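Local coordinates for gram-negative insecticidal protein (Chromobacterium piscinae, PDB 6FBM) that is an insecticidal toxin of the MACPF and beta-tripod families that probably acts by forming pores in membranes of its insect target, at residues H128-I133 / D268-M273; G11-V16 / D48-E53. All coordinates share one frame; numbering follows the deposited sequence.

Interaction 1: H128-I133 / D268-M273; sequences HVLWYI and DYATLM
Three successive bends in Met273 carry its CE back to the backbone N of His128. Its CG lies between the backbone N and the carbonyl carbon (chi1 46°), and chi2 and chi3 each add a further bend, near 66°. The chain curls upon itself, and its terminal methyl CE comes to 3.6 Å from the backbone N of His128. The second touch is apolar. Leu130 holds CG anti to its carbonyl carbon (chi1 -55°) and sends CD1 out to the methyl of Ala270, with Leu130 CD1 to Ala270 CB at 3.6 Å. Both CB atoms point across the contact here, which spans a CA–CA distance of 7.9 Å between Leu130 and Ala270.

Strand 170-177 pairs antiparallel with both 120-134 and 271-274, consistent with the CA atoms standing this far apart. Leu130 and Trp131 both face Val177 on it, a classic beta bulge, and the chain turns a corner at Leu130. Ala270 also packs on Val177. The Leu130 side chain further touches Phe69 of strand 64-78 and Leu267 of helix 255-269. The imidazole of His128 has its own partners: His128 NE2 is hydrogen-bonded to Glu126 OE2, and the ring meets Trp262 edge-to-face.

One contact is methyl on methyl; the other sets the Met273 methyl against the His128 backbone N. Both are van der Waals touches. The contact therefore rests on packing, and the polar bonding of the backbone is left to the strands of the MACPF sheet.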
# COMPACT_ATOMS: atom_id res chain seq x y z
N HIS A 128 -26.96 -5.99 9.73
CA HIS A 128 -26.46 -4.64 9.82
C HIS A 128 -26.70 -3.99 8.46
O HIS A 128 -25.87 -4.08 7.57
CB HIS A 128 -24.99 -4.66 10.20
CG HIS A 128 -24.75 -5.14 11.61
ND1 HIS A 128 -24.22 -4.32 12.59
CD2 HIS A 128 -25.02 -6.32 12.20
CE1 HIS A 128 -24.16 -5.00 13.73
NE2 HIS A 128 -24.63 -6.21 13.52
N VAL A 129 -27.85 -3.37 8.31
CA VAL A 129 -28.25 -2.79 7.03
C VAL A 129 -27.58 -1.45 6.87
O VAL A 129 -27.60 -0.63 7.78
CB VAL A 129 -29.77 -2.56 6.94
CG1 VAL A 129 -30.17 -1.96 5.58
CG2 VAL A 129 -30.54 -3.86 7.22
N LEU A 130 -26.94 -1.23 5.72
CA LEU A 130 -26.46 0.09 5.36
C LEU A 130 -27.50 0.77 4.45
O LEU A 130 -27.85 1.92 4.66
CB LEU A 130 -25.09 -0.02 4.68
CG LEU A 130 -24.05 -0.77 5.51
CD1 LEU A 130 -22.82 -1.02 4.68
CD2 LEU A 130 -23.68 -0.06 6.80
N TRP A 131 -27.96 0.06 3.42
CA TRP A 131 -29.00 0.57 2.55
C TRP A 131 -29.80 -0.55 1.92
O TRP A 131 -29.40 -1.71 1.98
CB TRP A 131 -28.42 1.46 1.45
CG TRP A 131 -27.31 0.85 0.73
CD1 TRP A 131 -27.40 0.03 -0.33
CD2 TRP A 131 -25.92 1.03 1.00
NE1 TRP A 131 -26.12 -0.31 -0.79
CE2 TRP A 131 -25.21 0.33 0.00
CE3 TRP A 131 -25.21 1.79 1.92
CZ2 TRP A 131 -23.82 0.28 -0.02
CZ3 TRP A 131 -23.84 1.76 1.89
CH2 TRP A 131 -23.15 1.01 0.93
N TYR A 132 -30.95 -0.17 1.36
CA TYR A 132 -31.75 -1.05 0.55
C TYR A 132 -31.60 -0.56 -0.88
O TYR A 132 -31.47 0.63 -1.13
CB TYR A 132 -33.22 -1.00 0.99
CG TYR A 132 -33.48 -1.30 2.46
CD1 TYR A 132 -33.65 -2.62 2.88
CD2 TYR A 132 -33.60 -0.29 3.42
CE1 TYR A 132 -33.90 -2.94 4.22
CE2 TYR A 132 -33.85 -0.60 4.76
CZ TYR A 132 -34.00 -1.93 5.17
OH TYR A 132 -34.25 -2.29 6.50
N ILE A 133 -31.58 -1.50 -1.81
CA ILE A 133 -31.69 -1.18 -3.22
C ILE A 133 -32.97 -1.85 -3.66
O ILE A 133 -33.27 -2.96 -3.21
CB ILE A 133 -30.52 -1.69 -4.08
CG1 ILE A 133 -29.18 -1.45 -3.36
CG2 ILE A 133 -30.56 -1.03 -5.44
CD1 ILE A 133 -27.98 -2.03 -4.06
N ASP A 268 -16.99 -1.36 3.56
CA ASP A 268 -16.02 -1.78 2.55
C ASP A 268 -16.33 -3.19 2.06
O ASP A 268 -15.85 -3.61 1.00
CB ASP A 268 -14.59 -1.74 3.09
CG ASP A 268 -14.22 -0.40 3.74
OD1 ASP A 268 -14.37 0.58 3.04
OD2 ASP A 268 -13.81 -0.30 4.92
N TYR A 269 -17.13 -3.94 2.81
CA TYR A 269 -17.43 -5.32 2.45
C TYR A 269 -18.91 -5.60 2.33
O TYR A 269 -19.31 -6.75 2.44
CB TYR A 269 -16.85 -6.23 3.52
CG TYR A 269 -15.37 -6.23 3.56
CD1 TYR A 269 -14.66 -7.09 2.74
CD2 TYR A 269 -14.66 -5.38 4.41
CE1 TYR A 269 -13.28 -7.15 2.79
CE2 TYR A 269 -13.27 -5.41 4.45
CZ TYR A 269 -12.59 -6.32 3.65
OH TYR A 269 -11.22 -6.40 3.69
N ALA A 270 -19.73 -4.56 2.13
CA ALA A 270 -21.17 -4.72 2.10
C ALA A 270 -21.62 -5.56 0.92
O ALA A 270 -21.07 -5.43 -0.16
CB ALA A 270 -21.86 -3.38 2.07
N THR A 271 -22.58 -6.45 1.18
CA THR A 271 -23.25 -7.22 0.14
C THR A 271 -24.72 -7.33 0.46
O THR A 271 -25.16 -6.92 1.51
CB THR A 271 -22.72 -8.66 0.00
OG1 THR A 271 -23.04 -9.40 1.19
CG2 THR A 271 -21.20 -8.67 -0.18
N LEU A 272 -25.49 -7.85 -0.49
CA LEU A 272 -26.84 -8.27 -0.26
C LEU A 272 -26.72 -9.22 0.91
O LEU A 272 -25.88 -10.09 0.91
CB LEU A 272 -27.40 -8.96 -1.50
CG LEU A 272 -28.74 -9.69 -1.38
CD1 LEU A 272 -29.45 -9.68 -2.74
CD2 LEU A 272 -28.58 -11.13 -0.97
N MET A 273 -27.54 -9.01 1.93
CA MET A 273 -27.54 -9.86 3.09
C MET A 273 -28.88 -10.02 3.78
O MET A 273 -28.94 -10.69 4.82
CB MET A 273 -26.50 -9.37 4.11
CG MET A 273 -26.48 -7.88 4.39
SD MET A 273 -27.91 -7.13 5.22
CE MET A 273 -27.77 -7.90 6.80

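Interaction 2: G11-V16 / D48-E53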
# COMPACT_ATOMS: atom_id res chain seq x y z
N GLY A 11 -22.13 0.99 -11.98
CA GLY A 11 -21.76 1.82 -10.85
C GLY A 11 -21.07 1.03 -9.74
O GLY A 11 -20.95 -0.19 -9.82
N ASN A 12 -20.64 1.73 -8.72
CA ASN A 12 -19.79 1.13 -7.69
C ASN A 12 -20.50 0.96 -6.33
O ASN A 12 -19.84 0.63 -5.35
CB ASN A 12 -18.53 2.01 -7.51
CG ASN A 12 -18.85 3.35 -6.88
OD1 ASN A 12 -19.97 3.82 -6.98
ND2 ASN A 12 -17.89 3.96 -6.30
N LEU A 13 -21.81 1.20 -6.26
CA LEU A 13 -22.52 1.06 -5.00
C LEU A 13 -22.60 -0.42 -4.70
O LEU A 13 -23.11 -1.17 -5.50
CB LEU A 13 -23.94 1.60 -5.09
CG LEU A 13 -24.79 1.50 -3.81
CD1 LEU A 13 -24.38 2.55 -2.75
CD2 LEU A 13 -26.27 1.60 -4.19
N PRO A 14 -22.07 -0.85 -3.54
CA PRO A 14 -22.18 -2.26 -3.20
C PRO A 14 -23.63 -2.74 -3.16
O PRO A 14 -24.54 -2.03 -2.69
CB PRO A 14 -21.53 -2.32 -1.82
CG PRO A 14 -20.54 -1.23 -1.80
CD PRO A 14 -21.20 -0.11 -2.58
N GLY A 15 -23.84 -3.94 -3.71
CA GLY A 15 -25.16 -4.51 -3.86
C GLY A 15 -25.70 -4.43 -5.27
O GLY A 15 -26.50 -5.29 -5.67
N VAL A 16 -25.27 -3.43 -6.04
CA VAL A 16 -25.86 -3.21 -7.34
C VAL A 16 -25.80 -4.44 -8.23
O VAL A 16 -26.73 -4.67 -9.00
CB VAL A 16 -25.22 -2.01 -8.07
CG1 VAL A 16 -25.70 -1.93 -9.50
CG2 VAL A 16 -25.62 -0.71 -7.40
N ASP A 48 -26.95 7.49 -11.26
CA ASP A 48 -27.06 8.49 -10.24
C ASP A 48 -25.85 8.35 -9.36
O ASP A 48 -25.27 7.31 -9.29
CB ASP A 48 -28.34 8.24 -9.41
CG ASP A 48 -29.35 9.33 -9.51
OD1 ASP A 48 -28.86 10.50 -9.30
OD2 ASP A 48 -30.59 9.00 -9.55
N SER A 49 -25.55 9.43 -8.64
CA SER A 49 -24.60 9.34 -7.56
C SER A 49 -25.26 9.74 -6.26
O SER A 49 -26.17 10.54 -6.22
CB SER A 49 -23.32 10.14 -7.86
OG SER A 49 -23.45 11.52 -7.53
N ILE A 50 -24.75 9.16 -5.21
CA ILE A 50 -25.29 9.31 -3.88
C ILE A 50 -24.13 9.38 -2.89
O ILE A 50 -23.11 8.71 -3.07
CB ILE A 50 -26.24 8.13 -3.56
CG1 ILE A 50 -27.00 8.37 -2.29
CG2 ILE A 50 -25.47 6.79 -3.53
CD1 ILE A 50 -27.73 7.13 -1.79
N GLU A 51 -24.30 10.21 -1.86
CA GLU A 51 -23.38 10.30 -0.75
C GLU A 51 -23.86 9.46 0.43
O GLU A 51 -25.01 9.58 0.87
CB GLU A 51 -23.20 11.75 -0.34
CG GLU A 51 -21.87 12.05 0.38
CD GLU A 51 -22.06 12.62 1.77
OE1 GLU A 51 -21.54 13.75 1.97
OE2 GLU A 51 -22.64 11.91 2.66
N ILE A 52 -22.99 8.58 0.90
CA ILE A 52 -23.26 7.70 2.00
C ILE A 52 -22.05 7.76 2.92
O ILE A 52 -20.98 7.23 2.60
CB ILE A 52 -23.46 6.27 1.50
CG1 ILE A 52 -24.73 6.19 0.64
CG2 ILE A 52 -23.55 5.28 2.66
CD1 ILE A 52 -24.97 4.86 -0.00
N GLU A 53 -22.22 8.40 4.07
CA GLU A 53 -21.17 8.54 5.07
C GLU A 53 -19.86 9.04 4.48
O GLU A 53 -18.82 8.40 4.64
CB GLU A 53 -20.91 7.21 5.79
CG GLU A 53 -22.01 6.81 6.77
CD GLU A 53 -21.53 5.78 7.75
OE1 GLU A 53 -20.34 5.84 8.15
OE2 GLU A 53 -22.35 4.90 8.13
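Leu13 O accepts a hydrogen bond from Val16 N at 3.2 Å. This bond closes a type II beta turn with Pro14 and Gly15 at its corners. Gly15 has a positive phi of 103°, as the third position of such a turn requires.

The side chain of Leu13 leaves the turn toward strand 47-52. With CG anti to the backbone N (chi1 180°), it carries CD1 to the two isoleucines. That one methyl makes both cross-contacts. It meets Ile52 end to end, with Leu13 CD1 and Ile52 CD1 at 3.6 Å, and the two side chains cross at about a right angle. Its touch on Ile50 is looser, Leu13 CD1 to Ile50 CG2 being 4.4 Å. All three side chains are apolar, and the contact is van der Waals packing.

Strand 47-52 pairs antiparallel with 55-60 in a two-stranded hairpin. Leu13 is also tied to that second strand by backbone bonding to Thr58, whose N is held by Asn12 OD1 as well. Strand 64-78 packs against the same side chains, with Val65 on Leu13 and Ile50, and Thr67 on Ile52. Trp131 of strand 120-134 touches both Leu13 and Ile52. Leu13 thus packs against the hairpin and against strands 64-78 and 120-134.

Interactions 1 and 2 have centres 11 Å apart and touch directly. Trp131 joins them twice. Its NE1 probably hydrogen-bonds Pro14 O at 3.0 Å, and its CZ2 lies 3.6 Å from Leu13 CD1. Pro14 CB also packs at 3.6 Å from Ala270 O, and Ile133 CD1 lies 3.5 Å from Gly15 C. The turn of 11-16 therefore bears on both segments of interaction 1. Arg55, in the hairpin strand next to 47-52, adds a salt bridge to Asp268. Both contacts also border the second subunit: Asp268 packs on Leu47 of that subunit, and Ser49 on its Asp268.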